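Local coordinates for protein secondary thiamine-phosphate synthase enzyme (PDB 2CU5) that probably serves as a secondary thiamine-phosphate synthase of the UPF0047 (YjbQ) family, although its function has not been firmly established, at residues A[40-45]-A[82-87]; A[14-19]-A[110-115]. One frame throughout, in Å; residues are numbered along the deposited sequence.

Contact 1 of 2, residues A[40-45]-A[82-87]; sequences HTTCGL and HAHLKS
The backbones of Thr42 and His84 come within 4.8 Å at their CA atoms, where the loop leading into strand 43-48 runs against helix 81-90. At this point the His84 CA hydrogen is aimed almost straight at Thr41 O, with His84 CA 3.5 Å from Thr41 O. Ala83, with only a methyl, allows loop and helix to draw close, its CB lying 3.8 Å from Thr42 CB. Thr42 suits its place because it is two-sided: its CG2 sits over one face of the His84 imidazole, 3.7 Å from the ring centroid, in a CH-pi contact, while its OG1 bonds to Arg122. Thr41 lies alongside the same ring, its OG1 3.1 Å from His84 CE1. One turn further along the helix, Ser87 has OG anti to its backbone N (chi1 172°), which carries the hydroxyl to Cys43 O as a 2.9 Å hydrogen bond. The donor stands 40° out of the carbonyl plane. Beyond the ring lies another chain: Gln48 of the second subunit bonds to His84 ND1 through OE1 and to Thr41 O through NE2. An alanine in place of His84 would probably leave that Gln48 OE1 without its imidazole partner and open a gap beside the Thr42 methyl. The polar groups buried here are thus satisfied partly within the chain and partly across the subunit interface.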
ATOM      1  N   HIS A  40      -5.553   0.078 -13.367  1.00 17.30           N
ATOM      2  CA  HIS A  40      -5.837   1.491 -13.595  1.00 17.14           C
ATOM      3  C   HIS A  40      -4.899   2.381 -12.787  1.00 18.07           C
ATOM      4  O   HIS A  40      -4.273   1.928 -11.830  1.00 16.95           O
ATOM      5  CB  HIS A  40      -7.285   1.777 -13.196  1.00 16.07           C
ATOM      6  CG  HIS A  40      -8.281   0.897 -13.885  1.00 18.31           C
ATOM      7  ND1 HIS A  40      -8.496   0.938 -15.246  1.00 17.58           N
ATOM      8  CD2 HIS A  40      -9.113  -0.055 -13.402  1.00 19.99           C
ATOM      9  CE1 HIS A  40      -9.418   0.049 -15.572  1.00 20.24           C
ATOM     10  NE2 HIS A  40      -9.809  -0.567 -14.469  1.00 19.68           N
ATOM     11  N   THR A  41      -4.818   3.653 -13.165  1.00 17.80           N
ATOM     12  CA  THR A  41      -3.936   4.589 -12.473  1.00 17.86           C
ATOM     13  C   THR A  41      -4.669   5.737 -11.783  1.00 18.57           C
ATOM     14  O   THR A  41      -4.034   6.587 -11.158  1.00 17.29           O
ATOM     15  CB  THR A  41      -2.912   5.202 -13.444  1.00 19.21           C
ATOM     16  OG1 THR A  41      -3.608   5.932 -14.465  1.00 21.01           O
ATOM     17  CG2 THR A  41      -2.069   4.109 -14.091  1.00 19.55           C
ATOM     18  N   THR A  42      -5.994   5.767 -11.893  1.00 17.96           N
ATOM     19  CA  THR A  42      -6.776   6.830 -11.271  1.00 17.59           C
ATOM     20  C   THR A  42      -7.872   6.348 -10.321  1.00 17.00           C
ATOM     21  O   THR A  42      -8.866   7.035 -10.089  1.00 16.36           O
ATOM     22  CB  THR A  42      -7.377   7.780 -12.338  1.00 18.51           C
ATOM     23  OG1 THR A  42      -8.091   7.026 -13.323  1.00 19.04           O
ATOM     24  CG2 THR A  42      -6.261   8.565 -13.016  1.00 17.49           C
ATOM     25  N   CYS A  43      -7.680   5.146  -9.785  1.00 17.90           N
ATOM     26  CA  CYS A  43      -8.589   4.566  -8.800  1.00 17.07           C
ATOM     27  C   CYS A  43      -7.729   3.622  -7.963  1.00 16.12           C
ATOM     28  O   CYS A  43      -6.579   3.352  -8.314  1.00 17.80           O
ATOM     29  CB  CYS A  43      -9.753   3.814  -9.465  1.00 17.12           C
ATOM     30  SG  CYS A  43      -9.323   2.301 -10.354  1.00 20.39           S
ATOM     31  N   GLY A  44      -8.261   3.139  -6.845  1.00 17.30           N
ATOM     32  CA  GLY A  44      -7.478   2.241  -6.013  1.00 18.33           C
ATOM     33  C   GLY A  44      -8.303   1.180  -5.312  1.00 18.07           C
ATOM     34  O   GLY A  44      -9.515   1.100  -5.491  1.00 18.23           O
ATOM     35  N   LEU A  45      -7.627   0.350  -4.523  1.00 17.86           N
ATOM     36  CA  LEU A  45      -8.282  -0.707  -3.760  1.00 17.17           C
ATOM     37  C   LEU A  45      -7.881  -0.533  -2.308  1.00 17.26           C
ATOM     38  O   LEU A  45      -6.712  -0.304  -2.005  1.00 15.58           O
ATOM     39  CB  LEU A  45      -7.834  -2.090  -4.239  1.00 16.06           C
ATOM     40  CG  LEU A  45      -8.324  -2.542  -5.612  1.00 14.51           C
ATOM     41  CD1 LEU A  45      -7.617  -3.832  -6.003  1.00 15.69           C
ATOM     42  CD2 LEU A  45      -9.841  -2.724  -5.577  1.00 16.32           C
ATOM     43  N   HIS A  82      -4.506  14.739  -9.491  1.00 20.22           N
ATOM     44  CA  HIS A  82      -5.023  14.539  -8.138  1.00 19.93           C
ATOM     45  C   HIS A  82      -5.464  13.089  -7.943  1.00 20.01           C
ATOM     46  O   HIS A  82      -5.279  12.516  -6.868  1.00 19.88           O
ATOM     47  CB  HIS A  82      -6.218  15.460  -7.871  1.00 21.55           C
ATOM     48  CG  HIS A  82      -7.448  15.082  -8.633  1.00 21.70           C
ATOM     49  ND1 HIS A  82      -7.529  15.164 -10.006  1.00 23.58           N
ATOM     50  CD2 HIS A  82      -8.638  14.588  -8.215  1.00 22.75           C
ATOM     51  CE1 HIS A  82      -8.714  14.737 -10.403  1.00 22.62           C
ATOM     52  NE2 HIS A  82      -9.407  14.381  -9.336  1.00 23.13           N
ATOM     53  N   ALA A  83      -6.055  12.508  -8.984  1.00 18.80           N
ATOM     54  CA  ALA A  83      -6.529  11.126  -8.930  1.00 18.78           C
ATOM     55  C   ALA A  83      -5.370  10.144  -9.026  1.00 17.80           C
ATOM     56  O   ALA A  83      -5.425   9.048  -8.465  1.00 18.06           O
ATOM     57  CB  ALA A  83      -7.526  10.872 -10.050  1.00 17.06           C
ATOM     58  N   HIS A  84      -4.326  10.528  -9.754  1.00 17.44           N
ATOM     59  CA  HIS A  84      -3.157   9.672  -9.882  1.00 17.72           C
ATOM     60  C   HIS A  84      -2.517   9.574  -8.504  1.00 17.60           C
ATOM     61  O   HIS A  84      -2.099   8.500  -8.077  1.00 16.57           O
ATOM     62  CB  HIS A  84      -2.165  10.259 -10.892  1.00 19.12           C
ATOM     63  CG  HIS A  84      -2.511   9.961 -12.318  1.00 19.61           C
ATOM     64  ND1 HIS A  84      -2.129   8.796 -12.949  1.00 19.17           N
ATOM     65  CD2 HIS A  84      -3.226  10.664 -13.226  1.00 19.11           C
ATOM     66  CE1 HIS A  84      -2.592   8.797 -14.187  1.00 18.99           C
ATOM     67  NE2 HIS A  84      -3.261   9.919 -14.380  1.00 19.51           N
ATOM     68  N   LEU A  85      -2.455  10.701  -7.801  1.00 16.69           N
ATOM     69  CA  LEU A  85      -1.873  10.707  -6.469  1.00 15.47           C
ATOM     70  C   LEU A  85      -2.708   9.904  -5.476  1.00 14.53           C
ATOM     71  O   LEU A  85      -2.165   9.123  -4.698  1.00 14.82           O
ATOM     72  CB  LEU A  85      -1.704  12.142  -5.955  1.00 16.21           C
ATOM     73  CG  LEU A  85      -1.102  12.230  -4.545  1.00 13.80           C
ATOM     74  CD1 LEU A  85       0.269  11.559  -4.513  1.00 14.39           C
ATOM     75  CD2 LEU A  85      -0.985  13.698  -4.129  1.00 14.67           C
ATOM     76  N   LYS A  86      -4.026  10.089  -5.492  1.00 13.66           N
ATOM     77  CA  LYS A  86      -4.871   9.349  -4.565  1.00 14.30           C
ATOM     78  C   LYS A  86      -4.708   7.848  -4.791  1.00 14.83           C
ATOM     79  O   LYS A  86      -4.734   7.060  -3.840  1.00 14.53           O
ATOM     80  CB  LYS A  86      -6.330   9.753  -4.733  1.00 13.98           C
ATOM     81  CG  LYS A  86      -6.601  11.197  -4.339  1.00 12.42           C
ATOM     82  CD  LYS A  86      -8.027  11.579  -4.627  1.00 14.95           C
ATOM     83  CE  LYS A  86      -8.280  13.046  -4.286  1.00 15.84           C
ATOM     84  NZ  LYS A  86      -9.647  13.421  -4.710  1.00 15.65           N
ATOM     85  N   SER A  87      -4.529   7.470  -6.052  1.00 15.01           N
ATOM     86  CA  SER A  87      -4.342   6.071  -6.426  1.00 16.71           C
ATOM     87  C   SER A  87      -3.026   5.545  -5.863  1.00 15.06           C
ATOM     88  O   SER A  87      -2.977   4.456  -5.291  1.00 15.06           O
ATOM     89  CB  SER A  87      -4.355   5.930  -7.954  1.00 18.46           C
ATOM     90  OG  SER A  87      -4.007   4.618  -8.357  1.00 18.86           O
TER

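Contact 2 of 2, residues A[14-19]-A[110-115]; sequences EGFVNI and QVFLAE
Gln110 and Asn18 meet through their side-chain amides at one end of an antiparallel beta pair, in which edge strand 15-18 lies along strand 110-115, the middle strand of a three-stranded sheet. Asn18 has CG anti to its backbone N (chi1 -169°), and its ND2 reaches Gln110 OE1 at 2.7 Å on a lone pair of that oxygen; the acceptor also lies close to the Asn18 amide plane. Thr20 bonds to Asn18 OD1 and helps fix the amide's rotation. Val111 follows, its carbonyl oxygen taking the N-H of Ile19, the residue at the N-cap position of helix 20-25, while Val111 CG1 packs 3.8 Å from Ile19 CG1. Next, Phe112 is paired with Asn18 at a non-hydrogen-bonded position. Its ring receives the edge of Phe16 on its face in a T-shaped stack, with centroids 5.9 Å apart and planes at 76°. Flat, apolar rings suit this face of the sheet, where helix 53-66 packs on Phe16 and Leu88 of the third subunit also touches it. Leu113 pairs with Val17 through two backbone bonds, the one from Val17 N to Leu113 O being nearly straight at 178°. Their branched side chains lie on the other face and pack on Val9 of strand 5-11. At Ala114 the short side chain lets the Phe16 ring approach, Phe16 CE1 lying 3.6 Å from Ala114 CB. Glu115 closes the pair opposite Gly15, whose backbone angles would jam a CB against the preceding carbonyl. The Glu115 carboxylate turns to Thr11 and Arg122, whereas its backbone O accepts Gly15 N at 3.0 Å, in the carbonyl plane and on a lone pair.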
ATOM      1  N   GLU A  14     -16.807   9.934  -7.963  1.00 20.62           N
ATOM      2  CA  GLU A  14     -15.836   9.630  -6.927  1.00 21.69           C
ATOM      3  C   GLU A  14     -16.543   8.981  -5.754  1.00 20.36           C
ATOM      4  O   GLU A  14     -17.664   9.358  -5.401  1.00 20.60           O
ATOM      5  CB  GLU A  14     -15.089  10.894  -6.474  1.00 25.25           C
ATOM      6  CG  GLU A  14     -15.762  11.710  -5.383  1.00 30.57           C
ATOM      7  CD  GLU A  14     -14.793  12.677  -4.710  1.00 34.39           C
ATOM      8  OE1 GLU A  14     -15.194  13.351  -3.737  1.00 37.71           O
ATOM      9  OE2 GLU A  14     -13.628  12.762  -5.154  1.00 35.73           O
ATOM     10  N   GLY A  15     -15.889   7.988  -5.163  1.00 18.30           N
ATOM     11  CA  GLY A  15     -16.477   7.300  -4.036  1.00 18.46           C
ATOM     12  C   GLY A  15     -15.892   5.922  -3.815  1.00 19.06           C
ATOM     13  O   GLY A  15     -15.098   5.428  -4.616  1.00 17.84           O
ATOM     14  N   PHE A  16     -16.282   5.311  -2.703  1.00 18.71           N
ATOM     15  CA  PHE A  16     -15.824   3.978  -2.347  1.00 19.17           C
ATOM     16  C   PHE A  16     -16.937   3.001  -2.694  1.00 18.93           C
ATOM     17  O   PHE A  16     -18.028   3.053  -2.116  1.00 19.61           O
ATOM     18  CB  PHE A  16     -15.521   3.909  -0.851  1.00 22.24           C
ATOM     19  CG  PHE A  16     -14.277   4.643  -0.450  1.00 23.49           C
ATOM     20  CD1 PHE A  16     -13.033   4.026  -0.532  1.00 27.02           C
ATOM     21  CD2 PHE A  16     -14.342   5.957  -0.000  1.00 27.55           C
ATOM     22  CE1 PHE A  16     -11.867   4.707  -0.172  1.00 26.91           C
ATOM     23  CE2 PHE A  16     -13.179   6.645   0.362  1.00 28.14           C
ATOM     24  CZ  PHE A  16     -11.944   6.016   0.275  1.00 26.31           C
ATOM     25  N   VAL A  17     -16.667   2.128  -3.657  1.00 18.17           N
ATOM     26  CA  VAL A  17     -17.650   1.138  -4.084  1.00 16.48           C
ATOM     27  C   VAL A  17     -17.339  -0.174  -3.379  1.00 15.83           C
ATOM     28  O   VAL A  17     -16.241  -0.710  -3.509  1.00 14.86           O
ATOM     29  CB  VAL A  17     -17.591   0.921  -5.613  1.00 18.58           C
ATOM     30  CG1 VAL A  17     -18.678  -0.055  -6.045  1.00 17.33           C
ATOM     31  CG2 VAL A  17     -17.758   2.251  -6.330  1.00 17.54           C
ATOM     32  N   ASN A  18     -18.314  -0.679  -2.630  1.00 16.48           N
ATOM     33  CA  ASN A  18     -18.156  -1.926  -1.886  1.00 16.08           C
ATOM     34  C   ASN A  18     -18.213  -3.108  -2.858  1.00 15.12           C
ATOM     35  O   ASN A  18     -19.268  -3.416  -3.405  1.00 17.39           O
ATOM     36  CB  ASN A  18     -19.277  -2.051  -0.853  1.00 15.47           C
ATOM     37  CG  ASN A  18     -19.030  -3.169   0.139  1.00 13.95           C
ATOM     38  OD1 ASN A  18     -18.511  -4.223  -0.221  1.00 16.20           O
ATOM     39  ND2 ASN A  18     -19.402  -2.944   1.395  1.00 16.30           N
ATOM     40  N   ILE A  19     -17.082  -3.769  -3.066  1.00 16.55           N
ATOM     41  CA  ILE A  19     -17.021  -4.898  -3.991  1.00 16.95           C
ATOM     42  C   ILE A  19     -16.786  -6.227  -3.281  1.00 17.08           C
ATOM     43  O   ILE A  19     -16.428  -7.224  -3.907  1.00 16.91           O
ATOM     44  CB  ILE A  19     -15.890  -4.698  -5.007  1.00 17.21           C
ATOM     45  CG1 ILE A  19     -14.549  -4.623  -4.264  1.00 14.32           C
ATOM     46  CG2 ILE A  19     -16.148  -3.425  -5.830  1.00 17.86           C
ATOM     47  CD1 ILE A  19     -13.332  -4.592  -5.163  1.00 14.57           C
ATOM     48  N   GLN A 110     -14.578  -3.951   4.947  1.00 18.36           N
ATOM     49  CA  GLN A 110     -15.217  -4.244   3.671  1.00 18.55           C
ATOM     50  C   GLN A 110     -14.188  -3.904   2.592  1.00 17.68           C
ATOM     51  O   GLN A 110     -13.320  -3.051   2.803  1.00 16.30           O
ATOM     52  CB  GLN A 110     -16.479  -3.393   3.482  1.00 18.37           C
ATOM     53  CG  GLN A 110     -17.647  -3.798   4.368  1.00 18.07           C
ATOM     54  CD  GLN A 110     -18.296  -5.101   3.929  1.00 21.23           C
ATOM     55  OE1 GLN A 110     -19.107  -5.121   3.007  1.00 20.97           O
ATOM     56  NE2 GLN A 110     -17.926  -6.201   4.581  1.00 21.60           N
ATOM     57  N   VAL A 111     -14.266  -4.578   1.448  1.00 15.80           N
ATOM     58  CA  VAL A 111     -13.334  -4.317   0.357  1.00 16.49           C
ATOM     59  C   VAL A 111     -13.928  -3.258  -0.561  1.00 17.09           C
ATOM     60  O   VAL A 111     -15.049  -3.409  -1.048  1.00 15.87           O
ATOM     61  CB  VAL A 111     -13.047  -5.602  -0.452  1.00 15.37           C
ATOM     62  CG1 VAL A 111     -12.041  -5.315  -1.552  1.00 15.62           C
ATOM     63  CG2 VAL A 111     -12.526  -6.678   0.476  1.00 14.39           C
ATOM     64  N   PHE A 112     -13.174  -2.184  -0.789  1.00 16.60           N
ATOM     65  CA  PHE A 112     -13.644  -1.084  -1.622  1.00 17.14           C
ATOM     66  C   PHE A 112     -12.810  -0.770  -2.846  1.00 16.81           C
ATOM     67  O   PHE A 112     -11.581  -0.859  -2.826  1.00 15.16           O
ATOM     68  CB  PHE A 112     -13.716   0.213  -0.807  1.00 16.31           C
ATOM     69  CG  PHE A 112     -14.777   0.226   0.243  1.00 15.67           C
ATOM     70  CD1 PHE A 112     -16.110   0.439  -0.096  1.00 18.48           C
ATOM     71  CD2 PHE A 112     -14.443   0.045   1.579  1.00 17.37           C
ATOM     72  CE1 PHE A 112     -17.101   0.476   0.890  1.00 17.64           C
ATOM     73  CE2 PHE A 112     -15.417   0.078   2.566  1.00 18.10           C
ATOM     74  CZ  PHE A 112     -16.753   0.295   2.222  1.00 20.12           C
ATOM     75  N   LEU A 113     -13.500  -0.403  -3.919  1.00 16.90           N
ATOM     76  CA  LEU A 113     -12.823   0.044  -5.121  1.00 18.44           C
ATOM     77  C   LEU A 113     -12.925   1.557  -4.918  1.00 17.27           C
ATOM     78  O   LEU A 113     -14.014   2.121  -4.952  1.00 17.93           O
ATOM     79  CB  LEU A 113     -13.578  -0.365  -6.386  1.00 19.20           C
ATOM     80  CG  LEU A 113     -12.801  -0.114  -7.688  1.00 20.24           C
ATOM     81  CD1 LEU A 113     -13.599  -0.653  -8.863  1.00 21.34           C
ATOM     82  CD2 LEU A 113     -12.523   1.376  -7.872  1.00 20.17           C
ATOM     83  N   ALA A 114     -11.796   2.207  -4.679  1.00 17.91           N
ATOM     84  CA  ALA A 114     -11.784   3.646  -4.450  1.00 16.44           C
ATOM     85  C   ALA A 114     -11.677   4.410  -5.763  1.00 15.31           C
ATOM     86  O   ALA A 114     -10.596   4.524  -6.326  1.00 15.82           O
ATOM     87  CB  ALA A 114     -10.616   4.007  -3.526  1.00 14.62           C
ATOM     88  N   GLU A 115     -12.802   4.938  -6.237  1.00 16.28           N
ATOM     89  CA  GLU A 115     -12.829   5.695  -7.487  1.00 17.53           C
ATOM     90  C   GLU A 115     -12.542   7.177  -7.257  1.00 17.62           C
ATOM     91  O   GLU A 115     -13.237   7.829  -6.482  1.00 18.59           O
ATOM     92  CB  GLU A 115     -14.195   5.563  -8.165  1.00 17.29           C
ATOM     93  CG  GLU A 115     -14.295   6.364  -9.453  1.00 17.16           C
ATOM     94  CD  GLU A 115     -13.301   5.898 -10.500  1.00 17.22           C
ATOM     95  OE1 GLU A 115     -13.651   4.999 -11.297  1.00 18.59           O
ATOM     96  OE2 GLU A 115     -12.161   6.419 -10.523  1.00 16.02           O
TER

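From the N terminus, the chain lays down strand 15-18 early and meets its partner only about ninety residues later, when strand 110-115 arrives, so contact 2 closes a long loop. Contact 1 closes a shorter loop lying wholly within it: the chain passes through 40-45, makes helix 53-66, and returns with helix 81-90. Strand 43-48, from contact 1, is the other neighbour of strand 110-115. Gly44 O and Ala114 N, 2.7 Å apart, probably form a hydrogen bond between the contacts, and Cys43 packs on Ala114 beside it. Together the two contacts connect the edge strand, the middle strand and, through the loop before 43-48, helix 81-90.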